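Local structure of ABC transporter periplasmic peptide-binding protein (Pseudoalteromonas, 4QFP) at residues 375-380 against 423-428; 508-513 against 525-530; 312-317 against 350-355; 114-119 against 186-191. The protein probably binds dipeptides and similar short peptides in the periplasm and hands them to an ABC transporter for uptake. One frame throughout, in Å; residues are numbered along the deposited sequence. Where two conformers were deposited one is given.

Contact 1: residues 375-380 against 423-428; sequences SIWAMP and EHRHDS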
# COMPACT_ATOMS: atom_id res chain seq x y z
N SER A 375 21.14 -11.60 -8.00
CA SER A 375 19.74 -11.95 -8.15
C SER A 375 18.88 -10.69 -8.33
O SER A 375 19.18 -9.63 -7.78
CB SER A 375 19.27 -12.75 -6.93
OG SER A 375 19.39 -11.98 -5.75
N ILE A 376 17.83 -10.82 -9.12
CA ILE A 376 16.80 -9.80 -9.17
C ILE A 376 15.52 -10.49 -8.79
O ILE A 376 15.08 -11.41 -9.49
CB ILE A 376 16.65 -9.20 -10.57
CG1 ILE A 376 17.93 -8.45 -10.97
CG2 ILE A 376 15.46 -8.27 -10.61
CD1 ILE A 376 17.81 -7.70 -12.29
N TRP A 377 14.93 -10.07 -7.68
CA TRP A 377 13.67 -10.62 -7.23
C TRP A 377 12.51 -9.95 -7.95
O TRP A 377 12.41 -8.72 -8.00
CB TRP A 377 13.53 -10.50 -5.71
CG TRP A 377 14.42 -11.45 -4.95
CD1 TRP A 377 15.74 -11.73 -5.20
CD2 TRP A 377 14.05 -12.26 -3.82
NE1 TRP A 377 16.21 -12.65 -4.29
CE2 TRP A 377 15.19 -12.99 -3.44
CE3 TRP A 377 12.87 -12.43 -3.10
CZ2 TRP A 377 15.18 -13.88 -2.37
CZ3 TRP A 377 12.86 -13.32 -2.03
CH2 TRP A 377 14.01 -14.03 -1.68
N ALA A 378 11.61 -10.77 -8.49
CA ALA A 378 10.53 -10.28 -9.32
C ALA A 378 9.19 -10.73 -8.78
O ALA A 378 8.99 -11.92 -8.49
CB ALA A 378 10.71 -10.77 -10.76
N MET A 379 8.27 -9.78 -8.65
CA MET A 379 6.92 -10.06 -8.21
C MET A 379 6.21 -10.97 -9.20
O MET A 379 6.33 -10.81 -10.42
CB MET A 379 6.15 -8.75 -8.06
CG MET A 379 6.98 -7.65 -7.44
SD MET A 379 6.09 -6.10 -7.37
CE MET A 379 6.38 -5.49 -9.03
N PRO A 380 5.43 -11.92 -8.67
CA PRO A 380 4.72 -12.92 -9.46
C PRO A 380 3.35 -12.45 -9.95
O PRO A 380 2.67 -13.20 -10.66
CB PRO A 380 4.57 -14.06 -8.46
CG PRO A 380 4.42 -13.35 -7.13
CD PRO A 380 5.25 -12.10 -7.22
N GLU A 423 12.99 -10.17 4.93
CA GLU A 423 14.15 -10.78 5.58
C GLU A 423 15.42 -10.40 4.82
O GLU A 423 16.49 -10.97 5.03
CB GLU A 423 13.98 -12.29 5.59
CG GLU A 423 12.67 -12.71 6.23
CD GLU A 423 12.28 -14.15 5.91
OE1 GLU A 423 13.02 -14.81 5.16
OE2 GLU A 423 11.23 -14.61 6.42
N HIS A 424 15.27 -9.42 3.93
CA HIS A 424 16.35 -8.99 3.05
C HIS A 424 17.22 -10.18 2.66
O HIS A 424 18.37 -10.29 3.09
CB HIS A 424 17.17 -7.89 3.71
CG HIS A 424 16.35 -6.77 4.26
ND1 HIS A 424 15.51 -6.92 5.35
CD2 HIS A 424 16.23 -5.48 3.87
CE1 HIS A 424 14.92 -5.77 5.60
NE2 HIS A 424 15.33 -4.88 4.72
N ARG A 425 16.66 -11.09 1.86
CA ARG A 425 17.40 -12.24 1.34
C ARG A 425 17.91 -11.92 -0.07
O ARG A 425 18.74 -12.66 -0.61
CB ARG A 425 16.49 -13.46 1.23
CG ARG A 425 15.87 -13.99 2.51
CD ARG A 425 15.08 -15.24 2.17
NE ARG A 425 14.34 -15.81 3.29
CZ ARG A 425 14.55 -17.02 3.79
NH1 ARG A 425 15.49 -17.80 3.27
NH2 ARG A 425 13.82 -17.46 4.81
N HIS A 426 17.40 -10.84 -0.64
CA HIS A 426 17.61 -10.48 -2.03
C HIS A 426 18.88 -9.65 -2.26
O HIS A 426 19.33 -8.96 -1.35
CB HIS A 426 16.40 -9.67 -2.53
CG HIS A 426 16.16 -8.41 -1.76
ND1 HIS A 426 15.73 -8.41 -0.45
CD2 HIS A 426 16.27 -7.11 -2.11
CE1 HIS A 426 15.59 -7.17 -0.03
NE2 HIS A 426 15.92 -6.35 -1.02
N ASP A 427 19.44 -9.74 -3.46
CA ASP A 427 20.49 -8.81 -3.90
C ASP A 427 19.84 -7.52 -4.34
O ASP A 427 20.33 -6.42 -4.08
CB ASP A 427 21.26 -9.36 -5.10
CG ASP A 427 22.25 -10.44 -4.74
OD1 ASP A 427 22.65 -10.52 -3.56
OD2 ASP A 427 22.64 -11.21 -5.64
N SER A 428 18.72 -7.66 -5.05
CA SER A 428 17.96 -6.52 -5.53
C SER A 428 16.55 -7.01 -5.81
O SER A 428 16.31 -8.21 -5.86
CB SER A 428 18.59 -5.95 -6.80
OG SER A 428 18.37 -6.81 -7.90

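Contact 2: residues 508-513 against 525-530; sequences RFQASS and GAISLA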
# COMPACT_ATOMS: atom_id res chain seq x y z
N ARG A 508 -3.73 3.15 -13.22
CA ARG A 508 -4.52 2.19 -12.46
C ARG A 508 -5.66 1.66 -13.33
O ARG A 508 -6.52 2.42 -13.76
CB ARG A 508 -5.08 2.82 -11.18
CG ARG A 508 -5.70 1.82 -10.19
CD ARG A 508 -6.19 2.53 -8.95
NE ARG A 508 -6.36 1.62 -7.83
CZ ARG A 508 -6.54 2.01 -6.57
NH1 ARG A 508 -6.59 3.31 -6.27
NH2 ARG A 508 -6.67 1.12 -5.61
N PHE A 509 -5.64 0.36 -13.61
CA PHE A 509 -6.63 -0.24 -14.48
C PHE A 509 -7.47 -1.27 -13.75
O PHE A 509 -6.99 -1.96 -12.85
CB PHE A 509 -5.98 -0.94 -15.68
CG PHE A 509 -5.42 -0.01 -16.70
CD1 PHE A 509 -6.25 0.75 -17.50
CD2 PHE A 509 -4.05 0.07 -16.90
CE1 PHE A 509 -5.74 1.60 -18.45
CE2 PHE A 509 -3.52 0.91 -17.85
CZ PHE A 509 -4.37 1.68 -18.63
N GLN A 510 -8.72 -1.40 -14.15
CA GLN A 510 -9.56 -2.46 -13.65
C GLN A 510 -10.56 -2.81 -14.73
O GLN A 510 -11.06 -1.93 -15.43
CB GLN A 510 -10.28 -2.02 -12.38
CG GLN A 510 -11.20 -3.06 -11.80
CD GLN A 510 -11.80 -2.63 -10.49
OE1 GLN A 510 -12.84 -1.98 -10.45
NE2 GLN A 510 -11.14 -2.98 -9.39
N ALA A 511 -10.85 -4.10 -14.86
CA ALA A 511 -11.81 -4.55 -15.85
C ALA A 511 -13.03 -5.12 -15.15
O ALA A 511 -12.92 -5.76 -14.09
CB ALA A 511 -11.18 -5.58 -16.78
N SER A 512 -14.21 -4.91 -15.72
CA SER A 512 -15.43 -5.36 -15.08
C SER A 512 -16.52 -5.55 -16.10
O SER A 512 -16.49 -4.96 -17.18
CB SER A 512 -15.88 -4.34 -14.04
OG SER A 512 -16.21 -3.11 -14.66
N SER A 513 -17.48 -6.41 -15.78
CA SER A 513 -18.67 -6.57 -16.61
C SER A 513 -19.41 -5.24 -16.71
O SER A 513 -19.54 -4.53 -15.73
CB SER A 513 -19.57 -7.66 -16.02
OG SER A 513 -20.93 -7.28 -16.10
N GLY A 525 -4.96 5.07 -2.53
CA GLY A 525 -5.73 4.25 -1.61
C GLY A 525 -6.33 3.00 -2.23
O GLY A 525 -6.10 2.71 -3.40
N ALA A 526 -7.12 2.27 -1.44
CA ALA A 526 -7.62 0.95 -1.82
C ALA A 526 -8.91 0.98 -2.63
O ALA A 526 -9.63 1.97 -2.62
CB ALA A 526 -7.83 0.09 -0.57
N ILE A 527 -9.18 -0.13 -3.33
CA ILE A 527 -10.47 -0.37 -3.98
C ILE A 527 -11.58 -0.39 -2.95
O ILE A 527 -11.45 -0.99 -1.88
CB ILE A 527 -10.49 -1.76 -4.68
CG1 ILE A 527 -9.39 -1.86 -5.73
CG2 ILE A 527 -11.85 -2.05 -5.28
CD1 ILE A 527 -9.48 -0.77 -6.78
N SER A 528 -12.70 0.24 -3.27
CA SER A 528 -13.87 0.10 -2.42
C SER A 528 -15.04 -0.42 -3.23
O SER A 528 -15.30 0.05 -4.34
CB SER A 528 -14.26 1.43 -1.77
OG SER A 528 -15.52 1.29 -1.13
N LEU A 529 -15.75 -1.39 -2.67
CA LEU A 529 -16.97 -1.89 -3.29
C LEU A 529 -18.18 -1.47 -2.47
O LEU A 529 -19.28 -2.01 -2.63
CB LEU A 529 -16.91 -3.41 -3.45
CG LEU A 529 -15.64 -3.97 -4.11
CD1 LEU A 529 -15.72 -5.48 -4.29
CD2 LEU A 529 -15.37 -3.28 -5.44
N ALA A 530 -18.00 -0.48 -1.59
CA ALA A 530 -19.09 0.01 -0.76
C ALA A 530 -20.30 0.46 -1.58
O ALA A 530 -21.43 0.31 -1.14
CB ALA A 530 -18.62 1.14 0.15

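Contact 3: residues 312-317 against 350-355; sequences ALVHAI and NMPIFD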
# COMPACT_ATOMS: atom_id res chain seq x y z
N ALA A 312 26.75 2.18 -11.68
CA ALA A 312 27.10 1.46 -12.89
C ALA A 312 25.93 0.66 -13.43
O ALA A 312 25.67 0.68 -14.62
CB ALA A 312 28.29 0.54 -12.64
N LEU A 313 25.22 -0.04 -12.54
CA LEU A 313 24.19 -1.00 -12.96
C LEU A 313 22.93 -0.35 -13.53
O LEU A 313 22.28 -0.91 -14.42
CB LEU A 313 23.80 -1.92 -11.80
CG LEU A 313 24.85 -2.91 -11.28
CD1 LEU A 313 24.38 -3.58 -9.99
CD2 LEU A 313 25.19 -3.96 -12.32
N VAL A 314 22.56 0.81 -13.01
CA VAL A 314 21.39 1.52 -13.53
C VAL A 314 21.60 2.02 -14.97
O VAL A 314 20.63 2.13 -15.73
CB VAL A 314 20.95 2.68 -12.60
CG1 VAL A 314 20.73 2.17 -11.18
CG2 VAL A 314 21.99 3.79 -12.61
N HIS A 315 22.84 2.31 -15.34
CA HIS A 315 23.17 2.83 -16.67
C HIS A 315 23.03 1.78 -17.76
O HIS A 315 22.99 2.10 -18.94
CB HIS A 315 24.60 3.39 -16.72
CG HIS A 315 24.73 4.76 -16.13
ND1 HIS A 315 24.07 5.86 -16.65
CD2 HIS A 315 25.46 5.22 -15.09
CE1 HIS A 315 24.38 6.93 -15.94
NE2 HIS A 315 25.22 6.57 -14.99
N ALA A 316 22.99 0.51 -17.36
CA ALA A 316 22.97 -0.60 -18.32
C ALA A 316 21.56 -1.07 -18.67
O ALA A 316 21.38 -1.95 -19.51
CB ALA A 316 23.78 -1.77 -17.78
N ILE A 317 20.56 -0.48 -18.02
CA ILE A 317 19.17 -0.88 -18.21
C ILE A 317 18.50 -0.06 -19.30
O ILE A 317 18.44 1.17 -19.22
CB ILE A 317 18.35 -0.72 -16.91
CG1 ILE A 317 19.02 -1.45 -15.75
CG2 ILE A 317 16.90 -1.21 -17.11
CD1 ILE A 317 19.17 -2.93 -15.98
N ASN A 350 20.00 14.52 -12.49
CA ASN A 350 20.97 13.43 -12.54
C ASN A 350 20.42 12.03 -12.77
O ASN A 350 21.12 11.06 -12.55
CB ASN A 350 21.83 13.42 -11.28
CG ASN A 350 22.75 14.61 -11.22
OD1 ASN A 350 23.11 15.19 -12.25
ND2 ASN A 350 23.14 15.00 -10.01
N MET A 351 19.17 11.93 -13.21
CA MET A 351 18.65 10.63 -13.59
C MET A 351 19.66 10.02 -14.56
O MET A 351 20.07 10.68 -15.51
CB MET A 351 17.29 10.76 -14.27
CG MET A 351 16.16 11.13 -13.32
SD MET A 351 15.75 9.77 -12.20
CE MET A 351 15.00 8.62 -13.33
N PRO A 352 20.08 8.78 -14.30
CA PRO A 352 21.04 8.05 -15.14
C PRO A 352 20.54 7.92 -16.57
O PRO A 352 19.36 7.64 -16.77
CB PRO A 352 21.08 6.66 -14.50
CG PRO A 352 20.59 6.84 -13.12
CD PRO A 352 19.62 7.98 -13.15
N ILE A 353 21.42 8.11 -17.55
CA ILE A 353 21.05 7.85 -18.94
C ILE A 353 21.42 6.42 -19.29
O ILE A 353 22.41 5.89 -18.78
CB ILE A 353 21.73 8.81 -19.94
CG1 ILE A 353 21.37 8.42 -21.39
CG2 ILE A 353 23.25 8.77 -19.79
CD1 ILE A 353 19.87 8.34 -21.67
N PHE A 354 20.63 5.78 -20.14
CA PHE A 354 20.95 4.45 -20.63
C PHE A 354 22.21 4.48 -21.50
O PHE A 354 22.21 5.09 -22.57
CB PHE A 354 19.77 3.89 -21.42
CG PHE A 354 20.10 2.67 -22.20
CD1 PHE A 354 20.62 1.55 -21.58
CD2 PHE A 354 19.88 2.63 -23.56
CE1 PHE A 354 20.93 0.41 -22.30
CE2 PHE A 354 20.19 1.50 -24.29
CZ PHE A 354 20.71 0.39 -23.66
N ASP A 355 23.28 3.84 -21.04
CA ASP A 355 24.57 3.89 -21.72
C ASP A 355 25.44 2.74 -21.27
O ASP A 355 26.18 2.87 -20.29
CB ASP A 355 25.25 5.22 -21.38
CG ASP A 355 26.51 5.45 -22.20
OD1 ASP A 355 26.99 4.50 -22.85
OD2 ASP A 355 27.01 6.59 -22.17

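Contact 4: residues 114-119 against 186-191; sequences NADDVI and LSKEYA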
# COMPACT_ATOMS: atom_id res chain seq x y z
N ASN A 114 -18.15 3.59 20.17
CA ASN A 114 -17.86 4.73 21.03
C ASN A 114 -16.37 4.95 21.20
O ASN A 114 -15.56 4.28 20.57
CB ASN A 114 -18.53 4.57 22.40
CG ASN A 114 -18.01 3.38 23.15
OD1 ASN A 114 -16.98 2.80 22.80
ND2 ASN A 114 -18.71 3.00 24.21
N ALA A 115 -16.02 5.90 22.07
CA ALA A 115 -14.64 6.30 22.29
C ALA A 115 -13.72 5.15 22.69
O ALA A 115 -12.52 5.16 22.37
CB ALA A 115 -14.59 7.40 23.33
N ASP A 116 -14.25 4.18 23.42
CA ASP A 116 -13.41 3.08 23.89
C ASP A 116 -12.94 2.22 22.72
O ASP A 116 -11.84 1.66 22.75
CB ASP A 116 -14.15 2.24 24.94
CG ASP A 116 -14.37 3.01 26.23
OD1 ASP A 116 -13.39 3.60 26.74
OD2 ASP A 116 -15.51 3.04 26.73
N ASP A 117 -13.76 2.12 21.69
CA ASP A 117 -13.35 1.40 20.49
C ASP A 117 -12.16 2.09 19.81
O ASP A 117 -11.21 1.44 19.37
CB ASP A 117 -14.52 1.27 19.53
CG ASP A 117 -15.66 0.47 20.12
OD1 ASP A 117 -15.44 -0.71 20.49
OD2 ASP A 117 -16.79 1.01 20.22
N VAL A 118 -12.23 3.42 19.74
CA VAL A 118 -11.16 4.20 19.12
C VAL A 118 -9.88 4.13 19.94
O VAL A 118 -8.78 3.99 19.40
CB VAL A 118 -11.57 5.67 19.00
CG1 VAL A 118 -10.45 6.48 18.36
CG2 VAL A 118 -12.87 5.79 18.21
N ILE A 119 -10.02 4.22 21.26
CA ILE A 119 -8.87 4.21 22.14
C ILE A 119 -8.21 2.84 22.09
O ILE A 119 -6.99 2.73 22.00
CB ILE A 119 -9.26 4.56 23.59
CG1 ILE A 119 -9.54 6.06 23.73
CG2 ILE A 119 -8.15 4.17 24.53
CD1 ILE A 119 -10.12 6.45 25.07
N LEU A 186 -11.65 -0.84 15.13
CA LEU A 186 -11.97 -2.22 15.51
C LEU A 186 -12.90 -2.23 16.73
O LEU A 186 -13.13 -1.20 17.36
CB LEU A 186 -10.69 -3.00 15.79
CG LEU A 186 -9.60 -2.88 14.71
CD1 LEU A 186 -8.31 -3.51 15.18
CD2 LEU A 186 -10.05 -3.51 13.42
N SER A 187 -13.42 -3.41 17.07
CA SER A 187 -14.41 -3.51 18.13
C SER A 187 -13.76 -3.91 19.44
O SER A 187 -13.21 -5.00 19.55
CB SER A 187 -15.48 -4.53 17.77
OG SER A 187 -16.36 -4.74 18.86
N LYS A 188 -13.83 -3.04 20.44
CA LYS A 188 -13.28 -3.38 21.76
C LYS A 188 -14.12 -4.46 22.42
O LYS A 188 -13.57 -5.35 23.06
CB LYS A 188 -13.17 -2.15 22.67
CG LYS A 188 -12.61 -2.49 24.06
CD LYS A 188 -12.51 -1.28 24.98
CE LYS A 188 -11.81 -1.66 26.29
NZ LYS A 188 -11.75 -0.53 27.27
N GLU A 189 -15.44 -4.38 22.28
CA GLU A 189 -16.31 -5.36 22.93
C GLU A 189 -15.97 -6.77 22.46
O GLU A 189 -15.89 -7.70 23.26
CB GLU A 189 -17.80 -5.07 22.67
CG GLU A 189 -18.71 -6.19 23.20
CD GLU A 189 -20.20 -5.85 23.19
OE1 GLU A 189 -20.63 -4.93 22.47
OE2 GLU A 189 -20.96 -6.53 23.93
N TYR A 190 -15.78 -6.92 21.15
CA TYR A 190 -15.35 -8.18 20.55
C TYR A 190 -13.99 -8.63 21.09
O TYR A 190 -13.81 -9.78 21.49
CB TYR A 190 -15.26 -8.03 19.03
CG TYR A 190 -14.87 -9.30 18.30
CD1 TYR A 190 -15.35 -10.53 18.71
CD2 TYR A 190 -14.06 -9.25 17.18
CE1 TYR A 190 -15.01 -11.69 18.03
CE2 TYR A 190 -13.72 -10.40 16.49
CZ TYR A 190 -14.20 -11.62 16.93
OH TYR A 190 -13.85 -12.77 16.26
N ALA A 191 -13.03 -7.71 21.08
CA ALA A 191 -11.71 -8.02 21.60
C ALA A 191 -11.78 -8.56 23.02
O ALA A 191 -11.17 -9.59 23.34
CB ALA A 191 -10.84 -6.78 21.55
O HOH W 1 -10.08 1.07 25.62
O HOH W 2 -17.06 -2.57 20.52

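Contact 1: residues 375-380 against 423-428
Ser375 and Asp427 hold each other by two hydrogen bonds. Ser375 N donates to Asp427 OD2 at 2.8 Å, on the anti side of that oxygen and a little out of the carboxylate plane. In return, Asp427 N donates to Ser375 OG at 3.2 Å. The Ser375 hydroxyl is tucked between its own backbone N and carbonyl carbon (chi1 61°), where it meets this amide. The other carboxylate oxygen, Asp427 OD1, forms a salt bridge with Arg301. Ser428 OG donates to Ser375 O at 2.9 Å, in the carbonyl plane and on a lone pair. Trp377 N completes the set with a nearly straight bond to Ser428 O, 2.9 Å long with an angle of 170° at the hydrogen. Here strand 372-377, paired in parallel with strand 405-410, meets the start of strand 428-434 of the large mixed sheet of this solute-binding fold. Beyond the backbone, the Trp377 indole lies against His426. His426 CB sits almost squarely over the five-membered ring, 3.4 Å from its centroid, in a CH-pi contact. The imidazole turns its edge to the indole face in a T-shaped pair, planes at 64°, and His426 NE2 is bonded to Pro459 O. Arg425 CB touches Trp377 CZ2 obliquely at 3.9 Å, while the guanidinium end leads away, toward Glu423. A serine in place of Trp377 would probably leave His426 CB without its aromatic face and open a gap beside Arg425. The indole also packs on Arg420 and Ile421 of helix 414-422.

Contact 2: residues 508-513 against 525-530
Arg508 aims its guanidinium end-on at the carbonyl of Gly525, and both terminal nitrogens close on the one oxygen. Arg508 lies on strand 500-513 of the large mixed sheet of this solute-binding fold. Gly525 belongs to the irregular chain that runs toward strand 533-534. The closest CA atoms, those of Gln510 and Ile527, are 9.9 Å apart, so side chains must span the gap. Arg508 does so with CG anti to its backbone N (chi1 -169°) and an extended chain beyond. Arg508 NH2 meets Gly525 O at 2.8 Å, in the carbonyl plane. Arg508 NH1 meets Gly525 O at 3.0 Å, tilted from that plane. Neither bond is straight, with angles of 140° and 132° at the hydrogens, because the two N-H groups share one acceptor. Arg508 NH1 also donates to Gly522 O, which helps fix the rotation of the group. Ile527 crosses the arginine obliquely. Its CD1 methyl also approaches the amide end of Gln510, so it lies between the ends of the two long side chains. Gln510 is likewise extended and comes from the same side of the strand. Gly525 has backbone angles that would jam a CB against the preceding carbonyl. Asp181 and Asp54 accept from Ala526 N and Ile527 N. The side chain of Ala526 is about 6 Å from a bound valine, which puts the contact near the ligand. On the arginine side, Ile527 CD1 stands 3.6 Å from Arg508 NH2.

Contact 3: residues 312-317 against 350-355
Pro352 lays its CB over one face of the His315 imidazole, 4.0 Å from the ring centroid, in a CH-pi contact. The two side chains cross at about a right angle. On the same proline, Pro352 CG presses on Val314 CG2 at 3.4 Å, closer than carbons usually pack. The histidine is held at its edge as well. His315 ND1 donates to Ile353 O at 2.7 Å, with an angle of 178° at the hydrogen. The acceptor lies in the ring plane and the donor lies in the carbonyl plane, so this bond fixes the turn of the ring. ND1 therefore carries a proton; the charge of the ring is not settled by this. Segment 312-317 starts in the last part of helix 307-314 and runs on through a type I beta turn from Val314 to Ile317. Segment 350-355 leads into helix 356-366, with Asp355 as its N-cap and a weak bond from Leu358 N to Asp355 OD1. The end of one helix thus meets the beginning of another. Asp355 N donates to His315 O at 2.7 Å, nearly straight at 169°. Phe354 CA brings a CA-H...O contact to His315 O at 3.5 Å. Phe354 has CG anti to its backbone N (chi1 167°), which swings the ring over to the turn. There Phe354 CD1 is 3.2 Å from Ile317 O, which comes in obliquely. Ala316 O lies at the ring edge, 3.7 Å from Phe354 CE1. His315 also packs on Leu358 and Leu362 of helix 356-366.

Contact 4: residues 114-119 against 186-191
Asp117 keeps CG beside its backbone N (chi1 -63°), which carries the carboxylate to the start of the other helix at Lys188. Lys188 has CG anti to its own N (chi1 179°) and runs fully extended past Asp116. Lys188 N donates to Asp117 OD1 at 2.8 Å and meets that oxygen nearly along its C-O bond. The other oxygen, Asp117 OD2, accepts from Asn114 N at 2.9 Å on its anti lone pair. Asn114 OD1 takes weak bonds from Asp116 N and Asp117 N, so Asn114 and Asp117 form a capping box on helix 115-123. Ser187 is the N-cap of helix 188-195, and Ser187 OG accepts from Tyr190 N at 3.2 Å. A water donates to Asp117 OD1 and accepts from Glu189 N at 3.0 Å. Lys188 CD rests on Asp116 CB at 3.9 Å. A second water accepts from Lys188 NZ at 2.8 Å and reaches Asp116 O weakly. The carboxylate of Asp116 has its salt bridge with Arg157. A valine in place of Asp117 would probably leave Lys188 N without its acceptor and break the capping box. Asp117 OD1 also pairs with Arg111. One carboxylate thus serves the N-terminal ends of two helices, and these ends and the arginine would be expected to favour its ionised form.

From the N terminus the contacts come in series: 4, 3, 1, 2. None nests in or crosses another. Contact 4 closes a loop of 66 residues and joins the starts of helices 115-123 and 188-195. Contact 3 closes one of 32 residues, between the end of helix 307-314 and the start of helix 356-366. Contact 1 follows and brings strand 372-377 to the start of strand 428-434. It lies on the same side of the chain's centre as contact 3, nearest atoms about 6 Å apart. Contact 4 is on the opposite side. Contact 2 closes last and shortest, tying strand 500-513 to the C-terminal loop.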